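Long-range contact in SusD-like carbohydrate binding protein BF1063 (Bacteroides fragilis NCTC 9343, PDB 3I4G), which probably binds carbohydrate at the outer membrane, as a member of the SusD family of glycan-capturing proteins: residues W92-L106 and I122-L136. Sequence-based numbering, arbitrary orientation.
Sequences WETSYKRIGYCNRFL and IAEARFLRATQYFYL. With EDO (1,2-ethanediol), chain G.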
loop_
_atom_site.group_PDB
_atom_site.type_symbol
_atom_site.label_atom_id
_atom_site.label_comp_id
_atom_site.label_asym_id
_atom_site.label_seq_id
_atom_site.Cartn_x
_atom_site.Cartn_y
_atom_site.Cartn_z
ATOM N N TRP A 92 6.683 -14.597 2.967
ATOM C CA TRP A 92 6.339 -15.787 3.741
ATOM C C TRP A 92 7.122 -15.867 5.060
ATOM O O TRP A 92 6.539 -16.051 6.166
ATOM C CB TRP A 92 6.635 -17.032 2.925
ATOM C CG TRP A 92 6.359 -18.343 3.618
ATOM C CD1 TRP A 92 7.194 -19.017 4.446
ATOM C CD2 TRP A 92 5.172 -19.159 3.491
ATOM N NE1 TRP A 92 6.593 -20.190 4.872
ATOM C CE2 TRP A 92 5.367 -20.307 4.281
ATOM C CE3 TRP A 92 3.984 -19.036 2.770
ATOM C CZ2 TRP A 92 4.401 -21.325 4.368
ATOM C CZ3 TRP A 92 3.026 -20.043 2.885
ATOM C CH2 TRP A 92 3.255 -21.163 3.666
ATOM N N GLU A 93 8.436 -15.793 4.982
ATOM C CA GLU A 93 9.213 -15.996 6.192
ATOM C C GLU A 93 9.032 -14.854 7.191
ATOM O O GLU A 93 8.911 -15.127 8.393
ATOM C CB GLU A 93 10.671 -16.189 5.857
ATOM C CG GLU A 93 11.378 -14.959 5.453
ATOM C CD GLU A 93 12.766 -15.249 4.937
ATOM O OE1 GLU A 93 13.157 -16.440 4.871
ATOM O OE2 GLU A 93 13.475 -14.272 4.594
ATOM N N THR A 94 8.977 -13.602 6.748
ATOM C CA THR A 94 8.782 -12.536 7.722
ATOM C C THR A 94 7.415 -12.691 8.390
ATOM O O THR A 94 7.274 -12.415 9.608
ATOM C CB THR A 94 8.948 -11.136 7.124
ATOM O OG1 THR A 94 7.969 -10.924 6.102
ATOM C CG2 THR A 94 10.362 -10.943 6.576
ATOM N N SER A 95 6.410 -13.148 7.658
ATOM C CA SER A 95 5.083 -13.378 8.250
ATOM C C SER A 95 5.152 -14.411 9.348
ATOM O O SER A 95 4.697 -14.185 10.465
ATOM C CB SER A 95 4.090 -13.853 7.201
ATOM O OG SER A 95 3.893 -12.884 6.157
ATOM N N TYR A 96 5.694 -15.576 9.021
ATOM C CA TYR A 96 5.734 -16.689 9.984
ATOM C C TYR A 96 6.699 -16.416 11.114
ATOM O O TYR A 96 6.496 -16.917 12.235
ATOM C CB TYR A 96 5.959 -18.032 9.250
ATOM C CG TYR A 96 4.673 -18.559 8.656
ATOM C CD1 TYR A 96 3.658 -19.016 9.479
ATOM C CD2 TYR A 96 4.440 -18.569 7.283
ATOM C CE1 TYR A 96 2.432 -19.479 8.954
ATOM C CE2 TYR A 96 3.268 -19.039 6.750
ATOM C CZ TYR A 96 2.256 -19.497 7.590
ATOM O OH TYR A 96 1.075 -19.999 7.061
ATOM N N LYS A 97 7.735 -15.631 10.881
ATOM C CA LYS A 97 8.624 -15.221 11.983
ATOM C C LYS A 97 7.819 -14.376 12.979
ATOM O O LYS A 97 7.842 -14.651 14.185
ATOM C CB LYS A 97 9.841 -14.453 11.490
ATOM C CG LYS A 97 10.894 -14.200 12.547
ATOM C CD LYS A 97 12.225 -13.785 11.956
ATOM C CE LYS A 97 13.327 -13.763 13.022
ATOM N N ARG A 98 7.086 -13.363 12.509
ATOM C CA ARG A 98 6.309 -12.562 13.411
ATOM C C ARG A 98 5.209 -13.413 14.071
ATOM O O ARG A 98 5.015 -13.305 15.283
ATOM C CB ARG A 98 5.668 -11.366 12.710
ATOM C CG ARG A 98 4.734 -10.696 13.666
ATOM C CD ARG A 98 4.062 -9.484 13.175
ATOM N NE ARG A 98 4.899 -8.298 13.189
ATOM C CZ ARG A 98 5.338 -7.682 12.114
ATOM N NH1 ARG A 98 5.193 -8.220 10.924
ATOM N NH2 ARG A 98 5.986 -6.547 12.240
ATOM N N ILE A 99 4.543 -14.283 13.321
ATOM C CA ILE A 99 3.516 -15.139 13.893
ATOM C C ILE A 99 4.102 -15.960 15.036
ATOM O O ILE A 99 3.500 -16.042 16.115
ATOM C CB ILE A 99 2.900 -16.032 12.811
ATOM C CG1 ILE A 99 2.011 -15.187 11.873
ATOM C CG2 ILE A 99 2.088 -17.204 13.442
ATOM C CD1 ILE A 99 1.712 -15.893 10.539
ATOM N N GLY A 100 5.272 -16.539 14.825
ATOM C CA GLY A 100 5.866 -17.361 15.882
ATOM C C GLY A 100 6.187 -16.561 17.111
ATOM O O GLY A 100 5.929 -17.030 18.220
ATOM N N TYR A 101 6.718 -15.347 16.958
ATOM C CA TYR A 101 6.979 -14.510 18.127
ATOM C C TYR A 101 5.662 -14.091 18.794
ATOM O O TYR A 101 5.605 -14.028 20.030
ATOM C CB TYR A 101 7.844 -13.312 17.767
ATOM C CG TYR A 101 9.295 -13.684 17.538
ATOM C CD1 TYR A 101 10.062 -14.217 18.588
ATOM C CD2 TYR A 101 9.907 -13.478 16.328
ATOM C CE1 TYR A 101 11.399 -14.561 18.393
ATOM C CE2 TYR A 101 11.257 -13.800 16.134
ATOM C CZ TYR A 101 11.978 -14.342 17.154
ATOM O OH TYR A 101 13.313 -14.649 16.937
ATOM N N CYS A 102 4.605 -13.817 18.037
ATOM C CA CYS A 102 3.322 -13.489 18.644
ATOM C C CYS A 102 2.793 -14.659 19.437
ATOM O O CYS A 102 2.234 -14.490 20.545
ATOM C CB CYS A 102 2.278 -13.099 17.594
ATOM S SG CYS A 102 2.543 -11.486 16.778
ATOM N N ASN A 103 2.953 -15.856 18.891
ATOM C CA ASN A 103 2.492 -17.065 19.589
ATOM C C ASN A 103 3.231 -17.256 20.899
ATOM O O ASN A 103 2.609 -17.614 21.930
ATOM C CB ASN A 103 2.575 -18.304 18.672
ATOM C CG ASN A 103 1.576 -18.236 17.533
ATOM O OD1 ASN A 103 0.625 -17.456 17.584
ATOM N ND2 ASN A 103 1.776 -19.074 16.503
ATOM N N ARG A 104 4.538 -17.040 20.901
ATOM C CA ARG A 104 5.288 -17.171 22.141
ATOM C C ARG A 104 4.869 -16.091 23.139
ATOM O O ARG A 104 4.725 -16.369 24.338
ATOM C CB ARG A 104 6.794 -17.134 21.864
ATOM C CG ARG A 104 7.276 -18.389 21.170
ATOM C CD ARG A 104 8.772 -18.364 20.969
ATOM N NE ARG A 104 9.226 -19.544 20.250
ATOM N N PHE A 105 4.665 -14.871 22.664
ATOM C CA PHE A 105 4.217 -13.795 23.530
ATOM C C PHE A 105 2.883 -14.112 24.184
ATOM O O PHE A 105 2.747 -13.940 25.408
ATOM C CB PHE A 105 4.080 -12.510 22.704
ATOM C CG PHE A 105 3.653 -11.305 23.504
ATOM C CD1 PHE A 105 2.316 -11.031 23.769
ATOM C CD2 PHE A 105 4.597 -10.399 23.951
ATOM C CE1 PHE A 105 1.946 -9.897 24.490
ATOM C CE2 PHE A 105 4.219 -9.278 24.692
ATOM C CZ PHE A 105 2.903 -9.033 24.952
ATOM N N LEU A 106 1.933 -14.605 23.395
ATOM C CA LEU A 106 0.576 -14.884 23.881
ATOM C C LEU A 106 0.588 -16.008 24.885
ATOM O O LEU A 106 -0.169 -15.960 25.868
ATOM C CB LEU A 106 -0.346 -15.152 22.701
ATOM C CG LEU A 106 -0.707 -13.891 21.911
ATOM C CD1 LEU A 106 -1.287 -14.266 20.553
ATOM C CD2 LEU A 106 -1.667 -12.974 22.754
ATOM N N ILE A 122 -2.116 -8.107 25.081
ATOM C CA ILE A 122 -2.638 -9.321 24.472
ATOM C C ILE A 122 -3.392 -8.943 23.199
ATOM O O ILE A 122 -3.225 -9.557 22.161
ATOM C CB ILE A 122 -3.568 -10.094 25.411
ATOM C CG1 ILE A 122 -2.744 -10.742 26.524
ATOM C CG2 ILE A 122 -4.381 -11.152 24.629
ATOM C CD1 ILE A 122 -3.553 -11.278 27.691
ATOM N N ALA A 123 -4.248 -7.921 23.289
ATOM C CA ALA A 123 -4.956 -7.453 22.092
ATOM C C ALA A 123 -4.006 -6.976 20.996
ATOM O O ALA A 123 -4.243 -7.230 19.798
ATOM C CB ALA A 123 -5.939 -6.351 22.478
ATOM N N GLU A 124 -2.929 -6.286 21.360
ATOM C CA GLU A 124 -1.948 -5.829 20.371
ATOM C C GLU A 124 -1.287 -7.001 19.694
ATOM O O GLU A 124 -1.131 -6.996 18.476
ATOM C CB GLU A 124 -0.931 -4.924 21.030
ATOM C CG GLU A 124 -1.555 -3.639 21.545
ATOM C CD GLU A 124 -0.556 -2.722 22.148
ATOM O OE1 GLU A 124 0.078 -1.941 21.406
ATOM O OE2 GLU A 124 -0.386 -2.774 23.377
ATOM N N ALA A 125 -0.876 -7.997 20.466
ATOM C CA ALA A 125 -0.259 -9.186 19.887
ATOM C C ALA A 125 -1.220 -9.926 18.977
ATOM O O ALA A 125 -0.821 -10.418 17.906
ATOM C CB ALA A 125 0.261 -10.123 20.992
ATOM N N ARG A 126 -2.489 -10.007 19.367
ATOM C CA ARG A 126 -3.475 -10.665 18.503
ATOM C C ARG A 126 -3.711 -9.882 17.211
ATOM O O ARG A 126 -3.849 -10.463 16.146
ATOM C CB ARG A 126 -4.795 -10.908 19.245
ATOM C CG ARG A 126 -4.653 -11.933 20.379
ATOM C CD ARG A 126 -5.934 -12.041 21.161
ATOM N NE ARG A 126 -6.932 -12.810 20.452
ATOM C CZ ARG A 126 -8.136 -13.084 20.948
ATOM N NH1 ARG A 126 -8.518 -12.573 22.107
ATOM N NH2 ARG A 126 -8.970 -13.852 20.273
ATOM N N PHE A 127 -3.769 -8.564 17.319
ATOM C CA PHE A 127 -3.910 -7.732 16.127
ATOM C C PHE A 127 -2.760 -7.967 15.182
ATOM O O PHE A 127 -2.954 -8.221 14.005
ATOM C CB PHE A 127 -3.965 -6.255 16.515
ATOM C CG PHE A 127 -3.784 -5.317 15.342
ATOM C CD1 PHE A 127 -4.831 -5.074 14.468
ATOM C CD2 PHE A 127 -2.569 -4.691 15.120
ATOM C CE1 PHE A 127 -4.664 -4.217 13.386
ATOM C CE2 PHE A 127 -2.421 -3.828 14.033
ATOM C CZ PHE A 127 -3.478 -3.605 13.169
ATOM N N LEU A 128 -1.543 -7.885 15.699
ATOM C CA LEU A 128 -0.352 -8.057 14.874
ATOM C C LEU A 128 -0.306 -9.446 14.238
ATOM O O LEU A 128 -0.035 -9.560 13.040
ATOM C CB LEU A 128 0.913 -7.775 15.683
ATOM C CG LEU A 128 1.103 -6.320 16.073
ATOM C CD1 LEU A 128 2.223 -6.185 17.098
ATOM C CD2 LEU A 128 1.385 -5.400 14.829
ATOM N N ARG A 129 -0.604 -10.495 14.999
ATOM C CA ARG A 129 -0.612 -11.835 14.441
ATOM C C ARG A 129 -1.665 -11.958 13.347
ATOM O O ARG A 129 -1.420 -12.534 12.269
ATOM C CB ARG A 129 -0.872 -12.855 15.562
ATOM C CG ARG A 129 -0.976 -14.283 15.044
ATOM C CD ARG A 129 -1.176 -15.300 16.173
ATOM N NE ARG A 129 -2.442 -15.131 16.864
ATOM C CZ ARG A 129 -2.877 -15.948 17.822
ATOM N NH1 ARG A 129 -2.157 -16.984 18.202
ATOM N NH2 ARG A 129 -4.046 -15.735 18.380
ATOM N N ALA A 130 -2.847 -11.432 13.602
ATOM C CA ALA A 130 -3.911 -11.526 12.621
ATOM C C ALA A 130 -3.621 -10.768 11.326
ATOM O O ALA A 130 -4.010 -11.245 10.252
ATOM C CB ALA A 130 -5.232 -11.067 13.203
ATOM N N THR A 131 -2.918 -9.644 11.414
ATOM C CA THR A 131 -2.554 -8.956 10.191
ATOM C C THR A 131 -1.680 -9.844 9.317
ATOM O O THR A 131 -1.806 -9.812 8.108
ATOM C CB THR A 131 -1.843 -7.603 10.370
ATOM O OG1 THR A 131 -0.572 -7.767 11.012
ATOM C CG2 THR A 131 -2.708 -6.578 11.088
ATOM N N GLN A 132 -0.818 -10.663 9.895
ATOM C CA GLN A 132 0.034 -11.517 9.068
ATOM C C GLN A 132 -0.792 -12.541 8.331
ATOM O O GLN A 132 -0.556 -12.771 7.152
ATOM C CB GLN A 132 1.104 -12.198 9.934
ATOM C CG GLN A 132 1.940 -11.230 10.760
ATOM C CD GLN A 132 2.598 -10.158 9.927
ATOM O OE1 GLN A 132 3.634 -10.393 9.311
ATOM N NE2 GLN A 132 2.009 -8.952 9.921
ATOM N N TYR A 133 -1.753 -13.172 9.010
ATOM C CA TYR A 133 -2.629 -14.125 8.352
ATOM C C TYR A 133 -3.509 -13.425 7.297
ATOM O O TYR A 133 -3.816 -14.017 6.289
ATOM C CB TYR A 133 -3.458 -14.912 9.379
ATOM C CG TYR A 133 -2.622 -15.954 10.053
ATOM C CD1 TYR A 133 -2.163 -17.039 9.337
ATOM C CD2 TYR A 133 -2.244 -15.836 11.389
ATOM C CE1 TYR A 133 -1.366 -17.988 9.925
ATOM C CE2 TYR A 133 -1.472 -16.813 12.001
ATOM C CZ TYR A 133 -1.031 -17.871 11.253
ATOM O OH TYR A 133 -0.209 -18.891 11.810
ATOM N N PHE A 134 -3.906 -12.174 7.532
ATOM C CA PHE A 134 -4.678 -11.411 6.571
ATOM C C PHE A 134 -3.917 -11.271 5.260
ATOM O O PHE A 134 -4.479 -11.527 4.188
ATOM C CB PHE A 134 -5.031 -10.023 7.171
ATOM C CG PHE A 134 -5.500 -9.034 6.146
ATOM C CD1 PHE A 134 -6.810 -8.993 5.733
ATOM C CD2 PHE A 134 -4.602 -8.164 5.559
ATOM C CE1 PHE A 134 -7.215 -8.134 4.767
ATOM C CE2 PHE A 134 -5.004 -7.278 4.586
ATOM C CZ PHE A 134 -6.318 -7.280 4.191
ATOM N N TYR A 135 -2.669 -10.884 5.331
ATOM C CA TYR A 135 -1.875 -10.768 4.117
ATOM C C TYR A 135 -1.519 -12.144 3.501
ATOM O O TYR A 135 -1.616 -12.320 2.296
ATOM C CB TYR A 135 -0.622 -9.932 4.366
ATOM C CG TYR A 135 -0.870 -8.485 4.659
ATOM C CD1 TYR A 135 -1.284 -7.628 3.652
ATOM C CD2 TYR A 135 -0.653 -7.948 5.910
ATOM C CE1 TYR A 135 -1.528 -6.295 3.925
ATOM C CE2 TYR A 135 -0.899 -6.632 6.188
ATOM C CZ TYR A 135 -1.348 -5.816 5.180
ATOM O OH TYR A 135 -1.571 -4.484 5.444
ATOM N N LEU A 136 -1.154 -13.127 4.318
ATOM C CA LEU A 136 -0.946 -14.471 3.771
ATOM C C LEU A 136 -2.169 -14.978 3.031
ATOM O O LEU A 136 -2.078 -15.548 1.939
ATOM C CB LEU A 136 -0.549 -15.430 4.872
ATOM C CG LEU A 136 0.822 -15.246 5.513
ATOM C CD1 LEU A 136 0.885 -16.076 6.769
ATOM C CD2 LEU A 136 1.918 -15.620 4.539
HETATM C C1 EDO G . 7.200 -3.228 10.055
HETATM O O1 EDO G . 7.444 -4.530 10.650
HETATM C C2 EDO G . 6.945 -2.186 11.104
HETATM O O2 EDO G . 5.778 -2.531 11.878
HETATM O O HOH W 1 5.721 -9.446 7.555
#
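Ile99 is a knob in a hole formed by Arg129, Gln132, Tyr133 and Leu136. Ile99 CD1 lies over one face of the Tyr133 ring, 3.7 Å from the ring centroid. Leu136 packs the other way, among Trp92, Ser95, Tyr96 and Ile99, with CD1 over a face of the Tyr96 ring. Leu106 fits between Ile122, Ala125, Arg126 and Arg129. Leu106 CD1 sits over the centre of the Arg129 guanidinium, 3.6 Å from Arg129 CZ. At the edge of that same group, Arg129 NH1 gives a fairly straight hydrogen bond to Asn103 OD1 (2.9 Å, 160°). The amide and guanidinium planes are steeply turned, 71° apart. Arg129 NH2 also forms a salt bridge with Glu173.

Arg98 NH1 donates a weak hydrogen bond to Gln132 OE1 (3.1 Å) and forms a salt bridge with Asp46. A water also donates to Gln132 OE1. Gln132 NE2 donates to Thr131 OG1 (3.0 Å), and the bonds at both ends hold the amide's rotation. Backbone carbonyls of Pro144 and Val146 accept bonds from Tyr96 OH and Tyr133 OH. The axes of 92-106 and 122-136 come within 9.1 Å and run roughly antiparallel, as a helical hairpin of the kind found in the TPR-like helical part of SusD proteins.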